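PDB 3HPY: catechol 2,3-dioxygenase from Pseudomonas sp. KL28, which probably cleaves the ring of catechol with O2, next to its two hydroxyls, to give 2-hydroxy-6-oxohexa-2,4-dienoate, using ferrous iron as cofactor. Local coordinates for residues 42-47 with 51-56; 167-172 with 203-208. One frame throughout, in Å; residues are numbered along the deposited sequence.

Contact 1. Residues 42-47 with 51-56; sequences RVYFKC and RDHSCY
The His53 ring turns its edge toward the face of Tyr44 in an offset edge-to-face pair, with centroids 5.5 Å apart and planes at 67°. Ser54 OG sits at the edge of the Tyr44 ring, 3.8 Å from Tyr44 CD2. Tyr56 O lies at the edge of the Phe45 ring, in its plane. Next to them is a classic beta bulge, where strand 43-46 meets the start of strand 56-60 in the N-terminal half of this extradiol dioxygenase. Cys55 and Tyr56 both face Phe45, and Phe45 O accepts from both. The bond from Cys55 N is 2.8 Å long and lies in the carbonyl plane. Tyr56 N comes from above that plane. Phe45 N donates to Tyr56 O at 2.7 Å. This bond and the one from Tyr56 N together make Phe45 and Tyr56 an antiparallel hydrogen-bonded pair. The phenol ends are held from outside: Tyr44 OH by Leu102 N and Asp38, Tyr56 OH by Tyr26 OH. Asp52 forms salt bridges with Arg8 and Lys72, and Arg51 NH1 hydrogen-bonds Glu280 O of the second subunit. Lys46 runs its methylenes along the loop backbone, with CE 3.0 Å from Asp52 O. Bends at chi3 (-80°) and chi4 (-75°) turn the ammonium to the loop after the strand. There Lys46 NZ donates to Glu50 O and, at 2.9 Å, to Cys47 O.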
loop_
_atom_site.group_PDB
_atom_site.type_symbol
_atom_site.label_atom_id
_atom_site.label_comp_id
_atom_site.label_asym_id
_atom_site.label_seq_id
_atom_site.Cartn_x
_atom_site.Cartn_y
_atom_site.Cartn_z
ATOM N N ARG C 42 -27.711 19.140 -19.357
ATOM C CA ARG C 42 -27.069 18.010 -18.701
ATOM C C ARG C 42 -25.587 18.018 -19.037
ATOM O O ARG C 42 -25.205 18.293 -20.175
ATOM C CB ARG C 42 -27.692 16.703 -19.175
ATOM C CG ARG C 42 -29.196 16.711 -19.159
ATOM C CD ARG C 42 -29.704 15.920 -20.336
ATOM N NE ARG C 42 -30.107 14.565 -19.982
ATOM C CZ ARG C 42 -30.388 13.623 -20.878
ATOM N NH1 ARG C 42 -30.297 13.889 -22.174
ATOM N NH2 ARG C 42 -30.795 12.428 -20.482
ATOM N N VAL C 43 -24.749 17.726 -18.048
ATOM C CA VAL C 43 -23.307 17.695 -18.271
ATOM C C VAL C 43 -22.808 16.266 -18.062
ATOM O O VAL C 43 -23.126 15.625 -17.056
ATOM C CB VAL C 43 -22.573 18.683 -17.334
ATOM C CG1 VAL C 43 -22.960 18.429 -15.913
ATOM C CG2 VAL C 43 -21.077 18.557 -17.510
ATOM N N TYR C 44 -22.042 15.774 -19.032
ATOM C CA TYR C 44 -21.531 14.408 -19.002
ATOM C C TYR C 44 -20.104 14.289 -18.469
ATOM O O TYR C 44 -19.240 15.129 -18.747
ATOM C CB TYR C 44 -21.591 13.790 -20.407
ATOM C CG TYR C 44 -22.951 13.836 -21.092
ATOM C CD1 TYR C 44 -23.529 15.053 -21.464
ATOM C CD2 TYR C 44 -23.640 12.660 -21.403
ATOM C CE1 TYR C 44 -24.752 15.099 -22.128
ATOM C CE2 TYR C 44 -24.870 12.695 -22.071
ATOM C CZ TYR C 44 -25.418 13.917 -22.430
ATOM O OH TYR C 44 -26.627 13.960 -23.089
ATOM N N PHE C 45 -19.873 13.213 -17.721
ATOM C CA PHE C 45 -18.574 12.919 -17.125
ATOM C C PHE C 45 -18.207 11.463 -17.370
ATOM O O PHE C 45 -19.063 10.646 -17.707
ATOM C CB PHE C 45 -18.605 13.117 -15.609
ATOM C CG PHE C 45 -18.846 14.529 -15.167
ATOM C CD1 PHE C 45 -20.134 14.971 -14.870
ATOM C CD2 PHE C 45 -17.776 15.396 -14.971
ATOM C CE1 PHE C 45 -20.347 16.254 -14.373
ATOM C CE2 PHE C 45 -17.980 16.679 -14.478
ATOM C CZ PHE C 45 -19.267 17.108 -14.176
ATOM N N LYS C 46 -16.927 11.151 -17.179
ATOM C CA LYS C 46 -16.412 9.791 -17.313
ATOM C C LYS C 46 -15.154 9.665 -16.448
ATOM O O LYS C 46 -14.548 10.672 -16.072
ATOM C CB LYS C 46 -16.057 9.478 -18.767
ATOM C CG LYS C 46 -14.786 10.165 -19.264
ATOM C CD LYS C 46 -14.482 9.742 -20.686
ATOM C CE LYS C 46 -13.805 8.374 -20.721
ATOM N NZ LYS C 46 -12.371 8.502 -20.295
ATOM N N CYS C 47 -14.772 8.438 -16.113
ATOM C CA CYS C 47 -13.564 8.232 -15.322
ATOM C C CYS C 47 -12.418 8.375 -16.314
ATOM O O CYS C 47 -12.553 7.969 -17.470
ATOM C CB CYS C 47 -13.580 6.843 -14.687
ATOM S SG CYS C 47 -14.879 6.642 -13.431
ATOM N N ARG C 51 -12.966 4.315 -21.613
ATOM C CA ARG C 51 -12.753 4.742 -22.990
ATOM C C ARG C 51 -13.975 5.399 -23.626
ATOM O O ARG C 51 -13.840 6.198 -24.557
ATOM C CB ARG C 51 -12.296 3.549 -23.844
ATOM C CG ARG C 51 -11.078 2.853 -23.258
ATOM C CD ARG C 51 -10.366 1.973 -24.260
ATOM N NE ARG C 51 -9.275 1.252 -23.612
ATOM C CZ ARG C 51 -8.469 0.399 -24.230
ATOM N NH1 ARG C 51 -8.625 0.152 -25.524
ATOM N NH2 ARG C 51 -7.510 -0.208 -23.550
ATOM N N ASP C 52 -15.157 5.085 -23.104
ATOM C CA ASP C 52 -16.398 5.636 -23.640
ATOM C C ASP C 52 -16.713 7.056 -23.171
ATOM O O ASP C 52 -16.320 7.467 -22.077
ATOM C CB ASP C 52 -17.558 4.680 -23.337
ATOM C CG ASP C 52 -17.539 3.440 -24.234
ATOM O OD1 ASP C 52 -16.740 3.418 -25.202
ATOM O OD2 ASP C 52 -18.323 2.500 -23.985
ATOM N N HIS C 53 -17.426 7.799 -24.018
ATOM C CA HIS C 53 -17.779 9.198 -23.764
ATOM C C HIS C 53 -18.225 9.602 -22.361
ATOM O O HIS C 53 -17.777 10.626 -21.837
ATOM C CB HIS C 53 -18.847 9.646 -24.765
ATOM C CG HIS C 53 -19.250 11.081 -24.622
ATOM N ND1 HIS C 53 -20.299 11.488 -23.824
ATOM C CD2 HIS C 53 -18.757 12.205 -25.194
ATOM C CE1 HIS C 53 -20.439 12.797 -23.917
ATOM N NE2 HIS C 53 -19.516 13.258 -24.743
ATOM N N SER C 54 -19.097 8.811 -21.755
ATOM C CA SER C 54 -19.609 9.147 -20.434
ATOM C C SER C 54 -20.052 7.926 -19.644
ATOM O O SER C 54 -20.350 6.881 -20.221
ATOM C CB SER C 54 -20.818 10.067 -20.586
ATOM O OG SER C 54 -21.896 9.343 -21.172
ATOM N N CYS C 55 -20.109 8.088 -18.321
ATOM C CA CYS C 55 -20.547 7.049 -17.388
ATOM C C CYS C 55 -21.342 7.717 -16.247
ATOM O O CYS C 55 -22.022 7.054 -15.465
ATOM C CB CYS C 55 -19.349 6.309 -16.796
ATOM S SG CYS C 55 -18.476 7.232 -15.496
ATOM N N TYR C 56 -21.254 9.040 -16.164
ATOM C CA TYR C 56 -21.963 9.783 -15.127
ATOM C C TYR C 56 -22.454 11.113 -15.689
ATOM O O TYR C 56 -21.671 11.899 -16.243
ATOM C CB TYR C 56 -21.041 10.053 -13.936
ATOM C CG TYR C 56 -21.775 10.266 -12.630
ATOM C CD1 TYR C 56 -22.243 9.183 -11.887
ATOM C CD2 TYR C 56 -21.986 11.553 -12.123
ATOM C CE1 TYR C 56 -22.895 9.370 -10.665
ATOM C CE2 TYR C 56 -22.639 11.752 -10.901
ATOM C CZ TYR C 56 -23.085 10.653 -10.177
ATOM O OH TYR C 56 -23.690 10.836 -8.953
#

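Contact 2. Residues 167-172 with 203-208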
loop_
_atom_site.group_PDB
_atom_site.type_symbol
_atom_site.label_atom_id
_atom_site.label_comp_id
_atom_site.label_asym_id
_atom_site.label_seq_id
_atom_site.Cartn_x
_atom_site.Cartn_y
_atom_site.Cartn_z
ATOM N N LYS C 167 -34.905 -12.203 -10.410
ATOM C CA LYS C 167 -35.344 -13.064 -11.504
ATOM C C LYS C 167 -35.059 -12.452 -12.866
ATOM O O LYS C 167 -34.531 -13.116 -13.756
ATOM C CB LYS C 167 -36.847 -13.357 -11.401
ATOM C CG LYS C 167 -37.270 -14.111 -10.152
ATOM C CD LYS C 167 -38.749 -14.547 -10.211
ATOM C CE LYS C 167 -39.740 -13.407 -9.908
ATOM N NZ LYS C 167 -39.894 -12.403 -11.011
ATOM N N ILE C 168 -35.415 -11.185 -13.035
ATOM C CA ILE C 168 -35.192 -10.518 -14.310
ATOM C C ILE C 168 -33.702 -10.456 -14.617
ATOM O O ILE C 168 -33.277 -10.713 -15.750
ATOM C CB ILE C 168 -35.751 -9.093 -14.299
ATOM C CG1 ILE C 168 -37.244 -9.126 -13.980
ATOM C CG2 ILE C 168 -35.513 -8.429 -15.645
ATOM C CD1 ILE C 168 -37.824 -7.772 -13.690
ATOM N N PHE C 169 -32.906 -10.106 -13.611
ATOM C CA PHE C 169 -31.469 -10.033 -13.818
ATOM C C PHE C 169 -30.816 -11.377 -14.104
ATOM O O PHE C 169 -30.010 -11.477 -15.031
ATOM C CB PHE C 169 -30.773 -9.364 -12.627
ATOM C CG PHE C 169 -30.758 -7.869 -12.715
ATOM C CD1 PHE C 169 -31.842 -7.119 -12.271
ATOM C CD2 PHE C 169 -29.691 -7.213 -13.319
ATOM C CE1 PHE C 169 -31.865 -5.733 -12.434
ATOM C CE2 PHE C 169 -29.701 -5.827 -13.490
ATOM C CZ PHE C 169 -30.790 -5.083 -13.048
ATOM N N THR C 170 -31.156 -12.404 -13.326
ATOM C CA THR C 170 -30.546 -13.719 -13.515
ATOM C C THR C 170 -31.203 -14.598 -14.577
ATOM O O THR C 170 -30.548 -15.475 -15.144
ATOM C CB THR C 170 -30.479 -14.540 -12.183
ATOM O OG1 THR C 170 -31.795 -14.974 -11.806
ATOM C CG2 THR C 170 -29.873 -13.703 -11.066
ATOM N N GLU C 171 -32.481 -14.383 -14.858
ATOM C CA GLU C 171 -33.140 -15.201 -15.865
ATOM C C GLU C 171 -33.266 -14.500 -17.213
ATOM O O GLU C 171 -33.493 -15.152 -18.227
ATOM C CB GLU C 171 -34.511 -15.652 -15.370
ATOM C CG GLU C 171 -34.438 -16.482 -14.104
ATOM C CD GLU C 171 -35.722 -17.234 -13.807
ATOM O OE1 GLU C 171 -36.817 -16.633 -13.908
ATOM O OE2 GLU C 171 -35.633 -18.429 -13.459
ATOM N N VAL C 172 -33.088 -13.182 -17.231
ATOM C CA VAL C 172 -33.202 -12.434 -18.476
ATOM C C VAL C 172 -31.937 -11.682 -18.915
ATOM O O VAL C 172 -31.544 -11.762 -20.078
ATOM C CB VAL C 172 -34.369 -11.426 -18.399
ATOM C CG1 VAL C 172 -34.587 -10.774 -19.754
ATOM C CG2 VAL C 172 -35.630 -12.133 -17.942
ATOM N N ILE C 203 -24.004 -4.563 -9.940
ATOM C CA ILE C 203 -25.153 -3.872 -9.376
ATOM C C ILE C 203 -25.698 -4.647 -8.178
ATOM O O ILE C 203 -25.552 -5.875 -8.100
ATOM C CB ILE C 203 -26.269 -3.697 -10.447
ATOM C CG1 ILE C 203 -27.337 -2.720 -9.947
ATOM C CG2 ILE C 203 -26.888 -5.049 -10.780
ATOM C CD1 ILE C 203 -28.292 -2.243 -11.047
ATOM N N ALA C 204 -26.306 -3.932 -7.232
ATOM C CA ALA C 204 -26.876 -4.575 -6.047
ATOM C C ALA C 204 -28.193 -3.913 -5.676
ATOM O O ALA C 204 -28.432 -2.762 -6.031
ATOM C CB ALA C 204 -25.904 -4.500 -4.869
ATOM N N PHE C 205 -29.038 -4.662 -4.971
ATOM C CA PHE C 205 -30.356 -4.192 -4.533
ATOM C C PHE C 205 -30.612 -4.589 -3.081
ATOM O O PHE C 205 -30.207 -5.668 -2.629
ATOM C CB PHE C 205 -31.493 -4.796 -5.377
ATOM C CG PHE C 205 -31.522 -4.336 -6.806
ATOM C CD1 PHE C 205 -30.778 -4.996 -7.783
ATOM C CD2 PHE C 205 -32.302 -3.252 -7.181
ATOM C CE1 PHE C 205 -30.813 -4.579 -9.108
ATOM C CE2 PHE C 205 -32.343 -2.827 -8.507
ATOM C CZ PHE C 205 -31.596 -3.492 -9.472
ATOM N N VAL C 206 -31.296 -3.713 -2.355
ATOM C CA VAL C 206 -31.634 -3.988 -0.969
ATOM C C VAL C 206 -33.140 -3.783 -0.808
ATOM O O VAL C 206 -33.683 -2.779 -1.270
ATOM C CB VAL C 206 -30.873 -3.055 -0.015
ATOM C CG1 VAL C 206 -31.231 -3.376 1.423
ATOM C CG2 VAL C 206 -29.380 -3.221 -0.217
ATOM N N GLU C 207 -33.803 -4.746 -0.173
ATOM C CA GLU C 207 -35.252 -4.689 0.034
ATOM C C GLU C 207 -35.625 -3.401 0.750
ATOM O O GLU C 207 -35.089 -3.103 1.811
ATOM C CB GLU C 207 -35.717 -5.885 0.861
ATOM C CG GLU C 207 -37.233 -6.068 0.911
ATOM C CD GLU C 207 -37.812 -6.580 -0.407
ATOM O OE1 GLU C 207 -37.328 -7.619 -0.912
ATOM O OE2 GLU C 207 -38.759 -5.951 -0.935
ATOM N N TYR C 208 -36.544 -2.642 0.164
ATOM C CA TYR C 208 -36.961 -1.383 0.755
ATOM C C TYR C 208 -38.391 -1.037 0.346
ATOM O O TYR C 208 -38.759 -1.171 -0.819
ATOM C CB TYR C 208 -36.015 -0.277 0.302
ATOM C CG TYR C 208 -36.115 0.991 1.106
ATOM C CD1 TYR C 208 -35.846 0.991 2.473
ATOM C CD2 TYR C 208 -36.435 2.201 0.494
ATOM C CE1 TYR C 208 -35.892 2.169 3.215
ATOM C CE2 TYR C 208 -36.482 3.385 1.222
ATOM C CZ TYR C 208 -36.210 3.362 2.581
ATOM O OH TYR C 208 -36.249 4.536 3.302
#
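Helix 162-171 packs on strand 203-207 in the C-terminal half of the enzyme, which has the glyoxalase (VOC) fold. Phe169 carries the helix side of the contact and meets two strand residues, Ile203 and Phe205. All three side chains are buried. The Phe169 and Phe205 rings meet obliquely, with centroids 5.4 Å apart and planes at 56°. Their closest atoms are Phe169 CE1 and Phe205 CE1, at 3.7 Å. Phe205 CZ is as near to that same Phe169 CE1. On the other flank of the Phe169 ring, CE2 rests 4.0 Å from Ile203 CG2. Ile203 and Phe205 are two apart in the strand, so both point to the helix side. With Ile203 CG1 anti to the backbone N (chi1 -168°), CG2 is left between that N and the carbonyl carbon, and this branch meets Phe169 CE2. Leu112 and Leu194 also pack against Phe169, and Phe175 meets its ring edge-to-face. Leu157 of the neighbouring strand 151-159 touches both Ile203 and Phe205. No hydrogen bond links the two segments. Their direct contact is therefore wholly apolar, made by aromatic carbons and one methyl group, and its fit rests on the shape of the side chains.

How the contacts relate
Contacts 1 and 2 lie on opposite sides of the chain's centre, one in the N-terminal and one in the C-terminal half of the chain. Their centres are about 25 Å apart and their nearest atoms about 12 Å apart, so they do not touch. They follow one another along the chain. Contact 1 joins a strand to the loop and first residue that lead into the next one, whereas contact 2 joins a helix to a sheet. The iron is bound by His154, His216 and Glu267. The Ile203 side chain of contact 2 is about 5 Å from that of His154. The same side chain of Ile203 is about 9 Å from the bound iron ion. The Tyr56 side chain of contact 1 is about 8 Å from that of His216. It is about 12 Å from the iron and about 13 Å from 4-methylcatechol.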